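Local coordinates for macrodomain protein (Streptomyces coelicolor, PDB 5E3B), which is a macrodomain hydrolase that probably removes ADP-ribose from modified thymidines in DNA, releasing ADP-D-ribose, at residues Arg72-His75 / Asn81-Gly84; Tyr96-Asn101 / Ala130-Glu135. All blocks are in the same frame, centred on the assembly; numbering follows the deposited sequence. Where two conformers were deposited one is given.

Contact 1 of 2, residues Arg72-His75 / Asn81-Gly84; sequences RAWH and NDFG
Phe83 wedges its ring between Trp74 and His75, and these three residues make the tight part of the contact. The phenyl group turns its edge to the indole face in a T-shaped pair, with the planes at 82° and Phe83 CD2 3.6 Å from Trp74 CD2. Its CB adds a CH-pi contact over the five-membered ring of Trp74. The face of Phe83 in turn receives His75: CA of His75 lies 3.9 Å from the phenyl centroid, and the imidazole offers its edge, steeply turned. Trp74 CG stands anti to the backbone N (chi1 -171°), which carries the indole from the helix toward the loop.

The fold element is the reversal after helix 66-76, where the chain turns back toward strand 88-94 of the macrodomain sheet. Asn81 suits this place because its amide has both a donor and an acceptor. Its ND2 gives a nearly straight bond of 3.0 Å to Trp74 O, in the carbonyl plane and on a lone pair. Its OD1 accepts Phe83 N at 2.9 Å, from above the carbonyl plane, closing an Asx turn within the loop.

The looser, solvent side lies at exposed Asp82, which has two deposited conformers. In the one given, OD1 takes the N-H of Trp74 NE1 at 3.0 Å, bent to 137°, a bond that is therefore doubtful. On the inner side, Trp74 and Phe83 both rest on Ile103 of strand 97-105.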
loop_
_atom_site.group_PDB
_atom_site.type_symbol
_atom_site.label_atom_id
_atom_site.label_comp_id
_atom_site.label_asym_id
_atom_site.label_seq_id
_atom_site.Cartn_x
_atom_site.Cartn_y
_atom_site.Cartn_z
ATOM N N ARG A 72 11.104 -6.762 -6.211
ATOM C CA ARG A 72 11.951 -6.981 -7.433
ATOM C C ARG A 72 11.901 -8.452 -7.800
ATOM O O ARG A 72 11.833 -8.743 -9.007
ATOM C CB ARG A 72 13.361 -6.473 -7.166
ATOM C CG ARG A 72 13.473 -4.980 -6.984
ATOM C CD ARG A 72 14.887 -4.539 -7.157
ATOM N NE ARG A 72 15.082 -3.117 -6.832
ATOM C CZ ARG A 72 14.882 -2.099 -7.671
ATOM N NH1 ARG A 72 14.325 -2.235 -8.819
ATOM N NH2 ARG A 72 15.101 -0.892 -7.174
ATOM N N ALA A 73 11.932 -9.345 -6.816
ATOM C CA ALA A 73 11.895 -10.799 -7.098
ATOM C C ALA A 73 10.558 -11.184 -7.681
ATOM O O ALA A 73 10.454 -11.923 -8.674
ATOM C CB ALA A 73 12.166 -11.560 -5.865
ATOM N N TRP A 74 9.471 -10.656 -7.111
ATOM C CA TRP A 74 8.113 -10.858 -7.604
ATOM C C TRP A 74 7.975 -10.456 -9.049
ATOM O O TRP A 74 7.537 -11.227 -9.881
ATOM C CB TRP A 74 7.152 -10.207 -6.629
ATOM C CG TRP A 74 5.665 -10.425 -6.774
ATOM C CD1 TRP A 74 5.028 -11.580 -7.132
ATOM C CD2 TRP A 74 4.659 -9.474 -6.440
ATOM N NE1 TRP A 74 3.635 -11.390 -7.052
ATOM C CE2 TRP A 74 3.381 -10.105 -6.673
ATOM C CE3 TRP A 74 4.689 -8.133 -6.022
ATOM C CZ2 TRP A 74 2.192 -9.440 -6.427
ATOM C CZ3 TRP A 74 3.483 -7.438 -5.812
ATOM C CH2 TRP A 74 2.247 -8.141 -6.023
ATOM N N HIS A 75 8.380 -9.254 -9.380
ATOM C CA HIS A 75 8.367 -8.794 -10.754
ATOM C C HIS A 75 9.312 -9.691 -11.669
ATOM O O HIS A 75 8.873 -10.078 -12.755
ATOM C CB HIS A 75 8.834 -7.368 -10.788
ATOM C CG HIS A 75 9.010 -6.868 -12.162
ATOM N ND1 HIS A 75 10.276 -6.876 -12.744
ATOM C CD2 HIS A 75 8.157 -6.448 -13.111
ATOM C CE1 HIS A 75 10.183 -6.427 -13.968
ATOM N NE2 HIS A 75 8.929 -6.182 -14.240
ATOM N N ASN A 81 4.433 -16.538 -11.650
ATOM C CA ASN A 81 3.698 -16.151 -10.483
ATOM C C ASN A 81 2.479 -15.212 -10.736
ATOM O O ASN A 81 2.107 -15.033 -11.905
ATOM C CB ASN A 81 4.705 -15.621 -9.392
ATOM C CG ASN A 81 5.216 -14.189 -9.671
ATOM O OD1 ASN A 81 4.570 -13.434 -10.308
ATOM N ND2 ASN A 81 6.400 -13.892 -9.199
ATOM N N ASP A 82 1.828 -14.650 -9.667
ATOM C CA ASP A 82 0.630 -13.676 -9.681
ATOM C C ASP A 82 0.873 -12.179 -9.950
ATOM O O ASP A 82 -0.073 -11.340 -10.015
ATOM C CB ASP A 82 -0.374 -13.869 -8.467
ATOM C CG ASP A 82 -0.281 -12.774 -7.290
ATOM O OD1 ASP A 82 0.829 -12.330 -6.925
ATOM O OD2 ASP A 82 -1.347 -12.438 -6.658
ATOM N N PHE A 83 2.144 -11.814 -10.159
ATOM C CA PHE A 83 2.432 -10.402 -10.376
ATOM C C PHE A 83 1.615 -9.822 -11.503
ATOM O O PHE A 83 1.600 -10.395 -12.612
ATOM C CB PHE A 83 3.935 -10.214 -10.691
ATOM C CG PHE A 83 4.326 -8.774 -10.819
ATOM C CD1 PHE A 83 4.211 -8.130 -12.045
ATOM C CD2 PHE A 83 4.830 -8.070 -9.742
ATOM C CE1 PHE A 83 4.593 -6.800 -12.179
ATOM C CE2 PHE A 83 5.181 -6.742 -9.837
ATOM C CZ PHE A 83 5.050 -6.094 -11.053
ATOM N N GLY A 84 0.959 -8.704 -11.235
ATOM C CA GLY A 84 0.111 -8.006 -12.172
ATOM C C GLY A 84 -0.730 -6.979 -11.512
ATOM O O GLY A 84 -0.849 -6.936 -10.281
#

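Contact 2 of 2, residues Tyr96-Asn101 / Ala130-Glu135; sequences YVWVAN and ADRAAE
In the three-layer alpha/beta/alpha sandwich of the macrodomain, helix 119-136 packs on one face of the mixed sheet, and here its Arg132 reaches toward Trp98 near the start of strand 97-105. The backbones stay well apart, with CA of Trp98 9.6 Å from CA of Ala133, so only long side chains can span the gap. Arg132 leaves the helix with CG anti to the backbone N and then bends at chi2 (69°), which brings the guanidinium toward the indole, which it meets obliquely. The nearest atoms are Arg132 NH2 and Trp98 NE1, 4.2 Å apart. Both are donors, so they do not bond to each other. The guanidinium plane is turned 76° from the indole plane, and CZ of Arg132 lies 5.5 Å from the centroid of the five-membered ring of Trp98.

One helical turn on, Glu135 holds the other branch: its OE2 accepts from Arg132 NH1 at 2.9 Å in a salt bridge, approached from above the carboxylate plane. Phe90 and Met41 of the neighbouring strands also touch the arginine. Its charge is probably shared with Glu135, and at this long distance and steep tilt Arg132 can offer Trp98 at most a weak cation-pi attraction.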
loop_
_atom_site.group_PDB
_atom_site.type_symbol
_atom_site.label_atom_id
_atom_site.label_comp_id
_atom_site.label_asym_id
_atom_site.label_seq_id
_atom_site.Cartn_x
_atom_site.Cartn_y
_atom_site.Cartn_z
ATOM N N TYR A 96 5.143 -7.385 14.365
ATOM C CA TYR A 96 3.733 -7.124 14.074
ATOM C C TYR A 96 3.626 -5.975 13.097
ATOM O O TYR A 96 2.631 -5.228 13.174
ATOM C CB TYR A 96 3.019 -6.846 15.365
ATOM C CG TYR A 96 3.164 -8.056 16.327
ATOM C CD1 TYR A 96 2.487 -9.214 16.041
ATOM C CD2 TYR A 96 4.002 -7.978 17.449
ATOM C CE1 TYR A 96 2.637 -10.371 16.807
ATOM C CE2 TYR A 96 4.136 -9.102 18.309
ATOM C CZ TYR A 96 3.446 -10.284 17.969
ATOM O OH TYR A 96 3.531 -11.429 18.745
ATOM N N VAL A 97 4.522 -5.922 12.123
ATOM C CA VAL A 97 4.398 -4.925 11.055
ATOM C C VAL A 97 4.591 -5.648 9.669
ATOM O O VAL A 97 5.597 -6.418 9.466
ATOM C CB VAL A 97 5.349 -3.721 11.180
ATOM C CG1 VAL A 97 5.122 -2.746 10.025
ATOM C CG2 VAL A 97 5.192 -3.007 12.571
ATOM N N TRP A 98 3.716 -5.319 8.702
ATOM C CA TRP A 98 3.752 -5.812 7.369
ATOM C C TRP A 98 3.700 -4.599 6.416
ATOM O O TRP A 98 3.130 -3.594 6.746
ATOM C CB TRP A 98 2.536 -6.664 7.043
ATOM C CG TRP A 98 2.705 -8.174 7.310
ATOM C CD1 TRP A 98 3.051 -9.121 6.392
ATOM C CD2 TRP A 98 2.607 -8.831 8.516
ATOM N NE1 TRP A 98 3.159 -10.342 6.938
ATOM C CE2 TRP A 98 2.873 -10.191 8.266
ATOM C CE3 TRP A 98 2.287 -8.415 9.792
ATOM C CZ2 TRP A 98 2.854 -11.182 9.264
ATOM C CZ3 TRP A 98 2.290 -9.332 10.766
ATOM C CH2 TRP A 98 2.584 -10.739 10.503
ATOM N N VAL A 99 4.376 -4.743 5.312
ATOM C CA VAL A 99 4.234 -3.838 4.125
ATOM C C VAL A 99 3.472 -4.551 3.030
ATOM O O VAL A 99 3.835 -5.683 2.622
ATOM C CB VAL A 99 5.608 -3.355 3.653
ATOM C CG1 VAL A 99 5.500 -2.499 2.425
ATOM C CG2 VAL A 99 6.278 -2.593 4.797
ATOM N N ALA A 100 2.469 -3.862 2.452
ATOM C CA ALA A 100 1.681 -4.391 1.375
ATOM C C ALA A 100 2.063 -3.627 0.123
ATOM O O ALA A 100 1.770 -2.433 -0.031
ATOM C CB ALA A 100 0.143 -4.185 1.632
ATOM N N ASN A 101 2.802 -4.295 -0.751
ATOM C CA ASN A 101 3.166 -3.752 -2.022
ATOM C C ASN A 101 2.012 -4.028 -3.031
ATOM O O ASN A 101 1.781 -5.171 -3.439
ATOM C CB ASN A 101 4.429 -4.403 -2.583
ATOM C CG ASN A 101 5.706 -4.207 -1.766
ATOM O OD1 ASN A 101 5.915 -3.252 -1.040
ATOM N ND2 ASN A 101 6.578 -5.224 -1.883
ATOM N N ALA A 130 -7.607 -5.295 2.560
ATOM C CA ALA A 130 -8.651 -5.412 3.537
ATOM C C ALA A 130 -8.824 -6.854 3.983
ATOM O O ALA A 130 -8.949 -7.087 5.166
ATOM C CB ALA A 130 -9.924 -4.849 3.063
ATOM N N ASP A 131 -8.860 -7.798 3.040
ATOM C CA ASP A 131 -8.988 -9.240 3.445
ATOM C C ASP A 131 -7.901 -9.603 4.432
ATOM O O ASP A 131 -8.090 -10.295 5.446
ATOM C CB ASP A 131 -8.987 -10.154 2.248
ATOM C CG ASP A 131 -10.162 -9.865 1.250
ATOM O OD1 ASP A 131 -11.237 -9.383 1.679
ATOM O OD2 ASP A 131 -9.972 -10.037 0.023
ATOM N N ARG A 132 -6.651 -9.250 4.084
ATOM C CA ARG A 132 -5.483 -9.646 4.938
ATOM C C ARG A 132 -5.446 -8.920 6.244
ATOM O O ARG A 132 -5.175 -9.485 7.322
ATOM C CB ARG A 132 -4.233 -9.473 4.083
ATOM C CG ARG A 132 -2.895 -9.952 4.643
ATOM C CD ARG A 132 -2.869 -11.466 4.728
ATOM N NE ARG A 132 -1.540 -11.871 5.239
ATOM C CZ ARG A 132 -1.339 -12.694 6.284
ATOM N NH1 ARG A 132 -2.307 -13.239 6.967
ATOM N NH2 ARG A 132 -0.067 -12.958 6.626
ATOM N N ALA A 133 -5.793 -7.609 6.244
ATOM C CA ALA A 133 -5.842 -6.832 7.465
ATOM C C ALA A 133 -6.936 -7.318 8.351
ATOM O O ALA A 133 -6.704 -7.427 9.579
ATOM C CB ALA A 133 -5.990 -5.319 7.140
ATOM N N ALA A 134 -8.034 -7.782 7.801
ATOM C CA ALA A 134 -9.107 -8.294 8.689
ATOM C C ALA A 134 -8.643 -9.551 9.407
ATOM O O ALA A 134 -8.766 -9.645 10.615
ATOM C CB ALA A 134 -10.335 -8.522 7.913
ATOM N N GLU A 135 -8.013 -10.475 8.662
ATOM C CA GLU A 135 -7.545 -11.667 9.374
ATOM C C GLU A 135 -6.441 -11.457 10.338
ATOM O O GLU A 135 -6.399 -12.148 11.352
ATOM C CB GLU A 135 -7.270 -12.807 8.468
ATOM C CG GLU A 135 -6.123 -12.653 7.602
ATOM C CD GLU A 135 -5.954 -13.840 6.654
ATOM O OE1 GLU A 135 -6.745 -14.810 6.662
ATOM O OE2 GLU A 135 -4.976 -13.786 5.931
#

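In the fold
Contact 1 closes before contact 2 opens along the chain, and their centres lie about 18 Å apart. Strand 97-105 is what joins them: CZ3 of Trp74 in contact 1 packs 3.7 Å from O of Asn101, which lies on the same strand as Trp98 of contact 2, three residues on. Asn101 also binds His44 and Gln89 through its side chain and reaches Pro67 O in helix 66-76, the helix that carries Trp74. Contact 1 ties a loop to its helix by aromatic packing and the bond from Asn81 to Trp74, whereas contact 2 is a sparse approach between helix 119-136 and the sheet, centred about 9 Å from the middle of the chain.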